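Local coordinates for protein cyclopropane mycolic acid synthase MmaA2 (Mycobacterium tuberculosis, PDB 1TPY) that converts a distal double bond of mycolic acids to a cis cyclopropane ring, using S-adenosyl-L-methionine as the source of the added methylene carbon, at residues 11-16 and 95-100; 131-136 and 155-160; 139-144 and 198-203. All coordinates share one frame; numbering follows the deposited sequence.

Contact 1: residues 11-16 and 95-100; sequences DVQAHY and LSKNQA. With SAH (S-adenosyl-L-homocysteine), chain C; 16A (cetyl-trimethyl-ammonium), chain D.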
# COMPACT_ATOMS: atom_id res chain seq x y z
N ASP A 11 -9.13 -5.87 -11.93
CA ASP A 11 -9.36 -4.63 -11.18
C ASP A 11 -8.08 -3.94 -10.73
O ASP A 11 -7.93 -2.73 -10.90
CB ASP A 11 -10.22 -4.88 -9.94
CG ASP A 11 -11.66 -5.17 -10.28
OD1 ASP A 11 -12.17 -4.56 -11.25
OD2 ASP A 11 -12.28 -5.99 -9.58
N VAL A 12 -7.17 -4.71 -10.14
CA VAL A 12 -5.90 -4.17 -9.65
C VAL A 12 -4.99 -3.76 -10.79
O VAL A 12 -4.34 -2.71 -10.73
CB VAL A 12 -5.18 -5.21 -8.75
CG1 VAL A 12 -3.84 -4.65 -8.26
CG2 VAL A 12 -6.06 -5.56 -7.56
N GLN A 13 -4.95 -4.56 -11.85
CA GLN A 13 -4.11 -4.26 -13.01
C GLN A 13 -4.59 -3.03 -13.78
O GLN A 13 -3.78 -2.30 -14.35
CB GLN A 13 -4.05 -5.48 -13.95
CG GLN A 13 -3.19 -6.61 -13.40
CD GLN A 13 -3.19 -7.85 -14.29
OE1 GLN A 13 -2.45 -8.80 -14.05
NE2 GLN A 13 -4.04 -7.85 -15.32
N ALA A 14 -5.90 -2.80 -13.79
CA ALA A 14 -6.47 -1.65 -14.48
C ALA A 14 -5.84 -0.35 -13.99
O ALA A 14 -5.86 0.66 -14.68
CB ALA A 14 -7.99 -1.61 -14.26
N HIS A 15 -5.28 -0.39 -12.79
CA HIS A 15 -4.62 0.79 -12.24
C HIS A 15 -3.09 0.72 -12.36
O HIS A 15 -2.48 1.56 -13.03
CB HIS A 15 -4.99 0.97 -10.76
CG HIS A 15 -4.50 2.26 -10.18
ND1 HIS A 15 -5.26 3.41 -10.15
CD2 HIS A 15 -3.30 2.59 -9.64
CE1 HIS A 15 -4.55 4.39 -9.62
NE2 HIS A 15 -3.35 3.93 -9.31
N TYR A 16 -2.48 -0.27 -11.73
CA TYR A 16 -1.02 -0.37 -11.72
C TYR A 16 -0.31 -0.75 -13.01
O TYR A 16 0.90 -0.59 -13.12
CB TYR A 16 -0.56 -1.31 -10.60
CG TYR A 16 -1.16 -0.93 -9.27
CD1 TYR A 16 -2.34 -1.52 -8.83
CD2 TYR A 16 -0.60 0.09 -8.51
CE1 TYR A 16 -2.95 -1.10 -7.66
CE2 TYR A 16 -1.21 0.52 -7.34
CZ TYR A 16 -2.39 -0.07 -6.92
OH TYR A 16 -3.00 0.37 -5.78
N LEU A 95 -0.15 -8.24 -8.21
CA LEU A 95 -1.06 -8.63 -9.26
C LEU A 95 -0.78 -7.82 -10.52
O LEU A 95 -1.41 -8.02 -11.56
CB LEU A 95 -2.50 -8.39 -8.80
CG LEU A 95 -2.90 -9.07 -7.48
CD1 LEU A 95 -4.38 -8.80 -7.22
CD2 LEU A 95 -2.63 -10.56 -7.57
N SER A 96 0.18 -6.91 -10.40
CA SER A 96 0.57 -6.05 -11.51
C SER A 96 1.68 -6.63 -12.37
O SER A 96 2.77 -6.93 -11.88
CB SER A 96 1.02 -4.69 -10.97
OG SER A 96 1.80 -4.01 -11.94
N LYS A 97 1.42 -6.80 -13.66
CA LYS A 97 2.43 -7.34 -14.57
C LYS A 97 3.63 -6.40 -14.66
O LYS A 97 4.77 -6.85 -14.62
CB LYS A 97 1.85 -7.57 -15.97
CG LYS A 97 1.26 -8.96 -16.16
CD LYS A 97 0.94 -9.22 -17.63
CE LYS A 97 -0.38 -8.60 -18.06
NZ LYS A 97 -1.57 -9.32 -17.48
N ASN A 98 3.37 -5.11 -14.80
CA ASN A 98 4.45 -4.14 -14.91
C ASN A 98 5.31 -4.13 -13.65
O ASN A 98 6.53 -4.04 -13.72
CB ASN A 98 3.91 -2.74 -15.17
CG ASN A 98 3.24 -2.62 -16.52
OD1 ASN A 98 3.37 -3.50 -17.37
ND2 ASN A 98 2.52 -1.52 -16.73
N GLN A 99 4.68 -4.25 -12.49
CA GLN A 99 5.43 -4.25 -11.24
C GLN A 99 6.29 -5.50 -11.12
O GLN A 99 7.42 -5.44 -10.66
CB GLN A 99 4.48 -4.10 -10.04
CG GLN A 99 3.95 -2.67 -9.87
CD GLN A 99 2.92 -2.53 -8.77
OE1 GLN A 99 2.56 -1.41 -8.37
NE2 GLN A 99 2.42 -3.65 -8.28
N ALA A 100 5.75 -6.64 -11.55
CA ALA A 100 6.49 -7.89 -11.48
C ALA A 100 7.76 -7.78 -12.33
O ALA A 100 8.86 -8.07 -11.86
CB ALA A 100 5.62 -9.05 -11.97
N SAH C . 3.36 -1.86 -1.22
CA SAH C . 3.76 -0.98 -2.32
CB SAH C . 2.68 -0.92 -3.43
CG SAH C . 1.26 -0.48 -3.03
SD SAH C . 0.11 -0.44 -4.43
C SAH C . 4.05 0.43 -1.81
O SAH C . 3.77 0.70 -0.62
OXT SAH C . 4.55 1.26 -2.59
C5' SAH C . -0.97 -1.85 -4.08
C4' SAH C . -0.22 -3.17 -4.28
O4' SAH C . -0.90 -4.30 -3.69
C3' SAH C . 0.01 -3.53 -5.75
O3' SAH C . 1.35 -4.03 -5.91
C2' SAH C . -1.02 -4.60 -6.01
O2' SAH C . -0.66 -5.42 -7.13
C1' SAH C . -1.03 -5.31 -4.70
N9 SAH C . -2.25 -6.18 -4.45
C8 SAH C . -3.58 -5.90 -4.48
N7 SAH C . -4.39 -6.87 -4.21
C5 SAH C . -3.50 -7.93 -3.97
C6 SAH C . -3.68 -9.30 -3.62
N6 SAH C . -4.88 -9.84 -3.44
N1 SAH C . -2.56 -10.07 -3.45
C2 SAH C . -1.33 -9.52 -3.63
N3 SAH C . -1.04 -8.25 -3.96
C4 SAH C . -2.19 -7.51 -4.11
C1 16A D . -3.71 7.66 -2.50
C2 16A D . -5.00 6.84 -2.56
C3 16A D . -6.03 7.40 -1.56
C4 16A D . -7.37 6.69 -1.54
C5 16A D . -8.29 7.36 -0.50
C6 16A D . -9.69 6.75 -0.35
C7 16A D . -10.66 6.81 -1.56
C8 16A D . -11.85 5.82 -1.59
C9 16A D . -11.52 4.32 -1.36
C10 16A D . -10.63 3.63 -2.42
C11 16A D . -9.93 2.32 -1.97
C12 16A D . -8.74 1.89 -2.84
C13 16A D . -7.40 2.24 -2.19
C14 16A D . -6.22 1.89 -3.10
C15 16A D . -4.96 2.52 -2.48
C16 16A D . -3.80 2.31 -3.46
N1 16A D . -2.36 2.80 -3.30
C17 16A D . -1.36 2.68 -4.19
C18 16A D . -2.33 4.28 -2.95
C19 16A D . -1.76 2.12 -2.09
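Val12 and Leu95 meet through their methyl groups, CG2 of Val12 lying 3.7 Å from CD1 of Leu95, and the two side chains cross at about a right angle against S-adenosyl-L-homocysteine. The Leu95 methyl CD1 rests 3.5 Å from adenine C5, while CG1 of Val12, anti to its backbone N (chi1 179°), turns to the ribose at O2'. Both ribose hydroxyls accept hydrogen bonds from 95-100: Leu95 N gives one to O2' at 3.1 Å, nearly straight at 160°, and Gln99 NE2 gives a short, more bent one to O3' (2.6 Å). Beside them the Tyr16 ring lies between His15 CD2 over one face and C3' of the ribose over the other, its CE2 3.3 Å from the ligand sulfur SD. Gln99 OE1 approaches Tyr16 CD2 obliquely and has no hydrogen-bond partner in the model. One shell further out, Tyr16 CB packs on Ser96 CB at 3.7 Å. Ser96 is the N-cap of helix 97-108: its OG accepts from Gln99 N (2.9 Å, 159°), and Asp17 binds that OG together with the backbone N of Lys97 and Asn98. Gln99 is therefore placed from the first turn of the helix, its chain extended beyond CG to the ribose. The ligand is thus gripped in two ways, by N-H groups at the two hydroxyls and by carbon against adenine, sugar and sulfur.

Contact 2: residues 131-136 and 155-160; sequences DRIVSI and HKILPP. With SAH (S-adenosyl-L-homocysteine), chain C.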
# COMPACT_ATOMS: atom_id res chain seq x y z
N ASP A 131 9.01 -15.69 7.60
CA ASP A 131 9.28 -15.22 8.96
C ASP A 131 8.54 -13.97 9.37
O ASP A 131 8.12 -13.84 10.52
CB ASP A 131 10.78 -15.03 9.12
CG ASP A 131 11.53 -16.32 8.92
OD1 ASP A 131 12.48 -16.35 8.11
OD2 ASP A 131 11.16 -17.32 9.58
N ARG A 132 8.38 -13.04 8.45
CA ARG A 132 7.68 -11.80 8.75
C ARG A 132 6.93 -11.36 7.50
O ARG A 132 7.25 -11.78 6.39
CB ARG A 132 8.68 -10.73 9.18
CG ARG A 132 9.39 -11.04 10.50
CD ARG A 132 8.43 -10.94 11.69
NE ARG A 132 9.12 -11.11 12.97
CZ ARG A 132 9.51 -12.28 13.47
NH1 ARG A 132 9.29 -13.41 12.80
NH2 ARG A 132 10.15 -12.32 14.63
N ILE A 133 5.90 -10.55 7.69
CA ILE A 133 5.11 -10.06 6.57
C ILE A 133 4.88 -8.56 6.66
O ILE A 133 4.54 -8.03 7.72
CB ILE A 133 3.71 -10.73 6.51
CG1 ILE A 133 3.84 -12.25 6.37
CG2 ILE A 133 2.93 -10.18 5.32
CD1 ILE A 133 2.53 -12.98 6.62
N VAL A 134 5.10 -7.89 5.54
CA VAL A 134 4.85 -6.46 5.46
C VAL A 134 3.87 -6.28 4.30
O VAL A 134 4.00 -6.92 3.25
CB VAL A 134 6.13 -5.64 5.20
CG1 VAL A 134 6.75 -6.03 3.87
CG2 VAL A 134 5.79 -4.16 5.21
N SER A 135 2.88 -5.43 4.49
CA SER A 135 1.91 -5.16 3.45
C SER A 135 1.51 -3.71 3.61
O SER A 135 0.90 -3.32 4.61
CB SER A 135 0.68 -6.06 3.57
OG SER A 135 -0.17 -5.86 2.46
N ILE A 136 1.86 -2.91 2.61
CA ILE A 136 1.59 -1.49 2.64
C ILE A 136 0.73 -1.06 1.46
O ILE A 136 1.15 -1.19 0.31
CB ILE A 136 2.92 -0.71 2.61
CG1 ILE A 136 3.78 -1.14 3.79
CG2 ILE A 136 2.65 0.79 2.63
CD1 ILE A 136 5.22 -0.69 3.69
N HIS A 155 -1.55 -15.71 9.19
CA HIS A 155 -1.36 -16.40 10.46
C HIS A 155 -0.82 -17.80 10.20
O HIS A 155 0.03 -18.31 10.94
CB HIS A 155 -2.71 -16.46 11.20
CG HIS A 155 -2.61 -16.87 12.64
ND1 HIS A 155 -2.40 -18.17 13.03
CD2 HIS A 155 -2.69 -16.14 13.78
CE1 HIS A 155 -2.36 -18.23 14.35
NE2 HIS A 155 -2.53 -17.01 14.83
N LYS A 156 -1.31 -18.42 9.14
CA LYS A 156 -0.89 -19.76 8.77
C LYS A 156 0.58 -19.82 8.36
O LYS A 156 1.32 -20.70 8.81
CB LYS A 156 -1.76 -20.29 7.62
CG LYS A 156 -1.51 -21.74 7.25
CD LYS A 156 -1.88 -22.66 8.41
CE LYS A 156 -1.89 -24.13 8.01
NZ LYS A 156 -2.35 -25.02 9.12
N ILE A 157 1.02 -18.89 7.51
CA ILE A 157 2.40 -18.92 7.03
C ILE A 157 3.47 -18.33 7.95
O ILE A 157 4.66 -18.55 7.72
CB ILE A 157 2.52 -18.27 5.63
CG1 ILE A 157 2.29 -16.76 5.71
CG2 ILE A 157 1.51 -18.89 4.68
CD1 ILE A 157 2.43 -16.05 4.37
N LEU A 158 3.06 -17.60 8.98
CA LEU A 158 4.01 -17.01 9.91
C LEU A 158 4.44 -17.98 11.00
O LEU A 158 3.69 -18.88 11.37
CB LEU A 158 3.41 -15.78 10.59
CG LEU A 158 3.37 -14.47 9.81
CD1 LEU A 158 2.61 -13.43 10.62
CD2 LEU A 158 4.78 -14.00 9.52
N PRO A 159 5.66 -17.82 11.53
CA PRO A 159 6.11 -18.72 12.59
C PRO A 159 5.28 -18.42 13.85
O PRO A 159 4.53 -17.44 13.88
CB PRO A 159 7.58 -18.36 12.75
CG PRO A 159 7.61 -16.90 12.40
CD PRO A 159 6.70 -16.83 11.20
N PRO A 160 5.39 -19.26 14.89
CA PRO A 160 4.62 -19.04 16.12
C PRO A 160 4.76 -17.66 16.78
O PRO A 160 3.85 -17.20 17.45
CB PRO A 160 5.09 -20.18 17.03
CG PRO A 160 6.46 -20.49 16.52
CD PRO A 160 6.28 -20.42 15.03
N SAH C . 3.36 -1.86 -1.22
CA SAH C . 3.76 -0.98 -2.32
CB SAH C . 2.68 -0.92 -3.43
CG SAH C . 1.26 -0.48 -3.03
SD SAH C . 0.11 -0.44 -4.43
C SAH C . 4.05 0.43 -1.81
O SAH C . 3.77 0.70 -0.62
OXT SAH C . 4.55 1.26 -2.59
C5' SAH C . -0.97 -1.85 -4.08
C4' SAH C . -0.22 -3.17 -4.28
O4' SAH C . -0.90 -4.30 -3.69
C3' SAH C . 0.01 -3.53 -5.75
O3' SAH C . 1.35 -4.03 -5.91
C2' SAH C . -1.02 -4.60 -6.01
O2' SAH C . -0.66 -5.42 -7.13
C1' SAH C . -1.03 -5.31 -4.70
N9 SAH C . -2.25 -6.18 -4.45
C8 SAH C . -3.58 -5.90 -4.48
N7 SAH C . -4.39 -6.87 -4.21
C5 SAH C . -3.50 -7.93 -3.97
C6 SAH C . -3.68 -9.30 -3.62
N6 SAH C . -4.88 -9.84 -3.44
N1 SAH C . -2.56 -10.07 -3.45
C2 SAH C . -1.33 -9.52 -3.63
N3 SAH C . -1.04 -8.25 -3.96
C4 SAH C . -2.19 -7.51 -4.11
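Ile133 reaches from its strand into the end of helix 147-157, and the apolar part of the contact is built round its CD1 methyl. That atom sits 3.6 Å from CG of Leu158 and 3.8 Å from CD1 of Ile157, the Ile133 and Ile157 side chains crossing at about a right angle. Ile157 holds CG1 between its backbone N and carbonyl carbon (chi1 69°), a crowded position that brings the extended CG1-CD1 arm to Ile133. Leu158, the first residue to leave helical geometry, lays CD2 over the strand backbone, 3.7 Å from Arg132 CA.

Carbon against a polar carbonyl makes the second group: Asp131 O is met by Leu158 CD2 and, at 3.4 Å, by CD of Pro159. The Arg132 chain, bent at chi2 (-70°), curls back so that NH1 donates to Asp131 O at 2.6 Å, with the oxygen in the guanidinium plane but the donor well above the carbonyl plane. Arg132 NE is held by Leu60 O, and Asp131 OD1 by Thr67 N.

At the other end of the strand Ile136 O accepts from the amino group N of S-adenosyl-L-homocysteine (2.8 Å). Helix 147-157 lies in the beta-alpha-beta crossover that joins parallel strands 132-136 and 163-171 in the Rossmann-like methyltransferase core. No hydrogen bond spans the two segments, so their fit rests on dispersion between aliphatic groups and on carbon packed against one carbonyl.

Contact 3: residues 139-144 and 198-203; sequences FEHFGH and EIFPGG. With 16A (cetyl-trimethyl-ammonium), chain D; SAH (S-adenosyl-L-homocysteine), chain C.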
# COMPACT_ATOMS: atom_id res chain seq x y z
N PHE A 139 -3.94 -3.99 1.23
CA PHE A 139 -5.16 -4.43 1.90
C PHE A 139 -6.45 -3.83 1.35
O PHE A 139 -7.46 -4.53 1.22
CB PHE A 139 -5.05 -4.09 3.39
CG PHE A 139 -6.04 -4.83 4.26
CD1 PHE A 139 -5.80 -6.16 4.63
CD2 PHE A 139 -7.18 -4.20 4.73
CE1 PHE A 139 -6.68 -6.84 5.46
CE2 PHE A 139 -8.09 -4.88 5.56
CZ PHE A 139 -7.83 -6.20 5.93
N GLU A 140 -6.42 -2.54 1.04
CA GLU A 140 -7.58 -1.82 0.51
C GLU A 140 -8.17 -2.50 -0.73
O GLU A 140 -9.36 -2.34 -1.02
CB GLU A 140 -7.19 -0.38 0.17
CG GLU A 140 -6.58 0.42 1.33
CD GLU A 140 -5.06 0.31 1.42
OE1 GLU A 140 -4.52 -0.81 1.25
OE2 GLU A 140 -4.40 1.34 1.65
N HIS A 141 -7.34 -3.27 -1.43
CA HIS A 141 -7.75 -3.99 -2.64
C HIS A 141 -8.31 -5.38 -2.37
O HIS A 141 -9.03 -5.94 -3.19
CB HIS A 141 -6.57 -4.15 -3.59
CG HIS A 141 -6.14 -2.88 -4.27
ND1 HIS A 141 -6.90 -2.28 -5.25
CD2 HIS A 141 -5.04 -2.12 -4.12
CE1 HIS A 141 -6.27 -1.20 -5.68
NE2 HIS A 141 -5.14 -1.07 -5.01
N PHE A 142 -7.96 -5.95 -1.22
CA PHE A 142 -8.39 -7.30 -0.88
C PHE A 142 -9.89 -7.56 -0.95
O PHE A 142 -10.31 -8.63 -1.38
CB PHE A 142 -7.88 -7.68 0.52
CG PHE A 142 -6.38 -7.78 0.61
CD1 PHE A 142 -5.78 -8.04 1.83
CD2 PHE A 142 -5.58 -7.59 -0.51
CE1 PHE A 142 -4.39 -8.10 1.95
CE2 PHE A 142 -4.19 -7.65 -0.40
CZ PHE A 142 -3.59 -7.90 0.83
N GLY A 143 -10.69 -6.59 -0.52
CA GLY A 143 -12.13 -6.77 -0.51
C GLY A 143 -12.54 -7.24 0.87
O GLY A 143 -11.92 -8.14 1.43
N HIS A 144 -13.58 -6.63 1.43
CA HIS A 144 -14.03 -7.01 2.77
C HIS A 144 -14.33 -8.50 2.88
O HIS A 144 -14.05 -9.12 3.91
CB HIS A 144 -15.29 -6.22 3.16
CG HIS A 144 -15.06 -4.74 3.31
ND1 HIS A 144 -13.81 -4.17 3.22
CD2 HIS A 144 -15.92 -3.73 3.54
CE1 HIS A 144 -13.91 -2.87 3.41
NE2 HIS A 144 -15.18 -2.57 3.60
N GLU A 198 -13.30 4.85 -11.81
CA GLU A 198 -12.19 5.19 -12.72
C GLU A 198 -10.78 5.04 -12.16
O GLU A 198 -9.81 5.12 -12.91
CB GLU A 198 -12.36 6.62 -13.22
CG GLU A 198 -13.77 7.00 -13.66
CD GLU A 198 -13.85 8.39 -14.27
OE1 GLU A 198 -14.92 9.03 -14.17
OE2 GLU A 198 -12.84 8.84 -14.85
N ILE A 199 -10.65 4.81 -10.85
CA ILE A 199 -9.32 4.72 -10.25
C ILE A 199 -8.97 3.39 -9.62
O ILE A 199 -8.00 2.74 -10.02
CB ILE A 199 -9.14 5.83 -9.18
CG1 ILE A 199 -9.58 7.19 -9.74
CG2 ILE A 199 -7.69 5.89 -8.73
CD1 ILE A 199 -8.81 7.62 -10.99
N PHE A 200 -9.76 2.98 -8.63
CA PHE A 200 -9.53 1.73 -7.94
C PHE A 200 -10.73 0.80 -7.91
O PHE A 200 -11.35 0.61 -6.87
CB PHE A 200 -9.10 2.00 -6.49
CG PHE A 200 -7.79 2.72 -6.38
CD1 PHE A 200 -7.71 3.94 -5.71
CD2 PHE A 200 -6.63 2.17 -6.93
CE1 PHE A 200 -6.49 4.60 -5.59
CE2 PHE A 200 -5.41 2.83 -6.82
CZ PHE A 200 -5.34 4.05 -6.15
N PRO A 201 -11.09 0.21 -9.06
CA PRO A 201 -12.24 -0.69 -9.03
C PRO A 201 -11.96 -1.77 -7.99
O PRO A 201 -10.81 -2.21 -7.84
CB PRO A 201 -12.26 -1.25 -10.45
CG PRO A 201 -11.72 -0.12 -11.26
CD PRO A 201 -10.57 0.39 -10.42
N GLY A 202 -12.99 -2.20 -7.27
CA GLY A 202 -12.81 -3.22 -6.25
C GLY A 202 -12.20 -2.68 -4.97
O GLY A 202 -12.11 -3.40 -3.98
N GLY A 203 -11.81 -1.41 -4.99
CA GLY A 203 -11.21 -0.80 -3.81
C GLY A 203 -12.21 -0.66 -2.68
O GLY A 203 -13.23 0.02 -2.83
C1 16A D . -3.71 7.66 -2.50
C2 16A D . -5.00 6.84 -2.56
C3 16A D . -6.03 7.40 -1.56
C4 16A D . -7.37 6.69 -1.54
C5 16A D . -8.29 7.36 -0.50
C6 16A D . -9.69 6.75 -0.35
C7 16A D . -10.66 6.81 -1.56
C8 16A D . -11.85 5.82 -1.59
C9 16A D . -11.52 4.32 -1.36
C10 16A D . -10.63 3.63 -2.42
C11 16A D . -9.93 2.32 -1.97
C12 16A D . -8.74 1.89 -2.84
C13 16A D . -7.40 2.24 -2.19
C14 16A D . -6.22 1.89 -3.10
C15 16A D . -4.96 2.52 -2.48
C16 16A D . -3.80 2.31 -3.46
N1 16A D . -2.36 2.80 -3.30
C17 16A D . -1.36 2.68 -4.19
C18 16A D . -2.33 4.28 -2.95
C19 16A D . -1.76 2.12 -2.09
N SAH C . 3.36 -1.86 -1.22
CA SAH C . 3.76 -0.98 -2.32
CB SAH C . 2.68 -0.92 -3.43
CG SAH C . 1.26 -0.48 -3.03
SD SAH C . 0.11 -0.44 -4.43
C SAH C . 4.05 0.43 -1.81
O SAH C . 3.77 0.70 -0.62
OXT SAH C . 4.55 1.26 -2.59
C5' SAH C . -0.97 -1.85 -4.08
C4' SAH C . -0.22 -3.17 -4.28
O4' SAH C . -0.90 -4.30 -3.69
C3' SAH C . 0.01 -3.53 -5.75
O3' SAH C . 1.35 -4.03 -5.91
C2' SAH C . -1.02 -4.60 -6.01
O2' SAH C . -0.66 -5.42 -7.13
C1' SAH C . -1.03 -5.31 -4.70
N9 SAH C . -2.25 -6.18 -4.45
C8 SAH C . -3.58 -5.90 -4.48
N7 SAH C . -4.39 -6.87 -4.21
C5 SAH C . -3.50 -7.93 -3.97
C6 SAH C . -3.68 -9.30 -3.62
N6 SAH C . -4.88 -9.84 -3.44
N1 SAH C . -2.56 -10.07 -3.45
C2 SAH C . -1.33 -9.52 -3.63
N3 SAH C . -1.04 -8.25 -3.96
C4 SAH C . -2.19 -7.51 -4.11
O HOH W 1 -9.18 -3.31 -5.97
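His141 meets the Phe200 ring at its CD2 corner, and that ring has Ile199 CG2 on one face and the chain of the bound cetyl-trimethyl-ammonium on the other, with C14 centred 3.5 Å above the ring plane. The touching atom of His141 is CE1, 3.6 Å from Phe200 CD2, and Phe200 CD2 lies at the edge of the imidazole, near its plane. The two rings are steeply inclined, planes 76° apart and centroids 5.5 Å from each other, in an oblique arrangement. Phe142 has Phe139 CA over one face and turns its edge to the adenine, CE2 coming 3.6 Å from C5 of S-adenosyl-L-homocysteine.

Both nitrogens of His141 are engaged. ND1 pairs in the ring plane with a water at 2.6 Å, and that water donates to Pro201 O, bridging the two segments; NE2 is hydrogen-bonded to Tyr16 OH. These two partners fix the rotation of the imidazole. His141 CB touches adenine N7 at 3.5 Å, while NE2 also has C14 of the tail nearby.

In this SAM-dependent methyltransferase, short helix 139-142 follows strand 132-136 of the Rossmann-like domain, and the loop after helix 186-199 closes over it. His141 thus touches both the cofactor product and the long aliphatic chain, consistent with the detergent marking the channel for the acyl substrate.

The loop turns through a type II beta turn from Phe200 to Gly203, closed by Gly203 N to Phe200 O, with Gly202 at positive phi. Gly203 packs its CA against Glu140 O and the detergent atom C12, where a CB would collide with that carbon. One carbon further along the tail, Glu140 CB lies 3.5 Å from C13 of the detergent, while its carboxylate OE2 is turned off to accept from Ile169 N.

Contacts 1 and 3 are neighbours, their centres about 12 Å apart, and together wall the place where S-adenosyl-L-homocysteine meets cetyl-trimethyl-ammonium. Besides the link between Tyr16 and His141, they join through His15, whose ND1 bonds to Ile199 O and whose ring meets that of Phe200. The centre of contact 2 is about 22 to 23 Å from both of theirs, and it reaches the cofactor product only through the far end of its strand, which leads on to helix 139-142 of contact 3. All three are largely buried, but contact 2 is aliphatic and ties a strand of the core to the helix end beside it, whereas contact 1 grips the ribose with N-H donors and contact 3 combines aromatic rings, glycines and a bridging water.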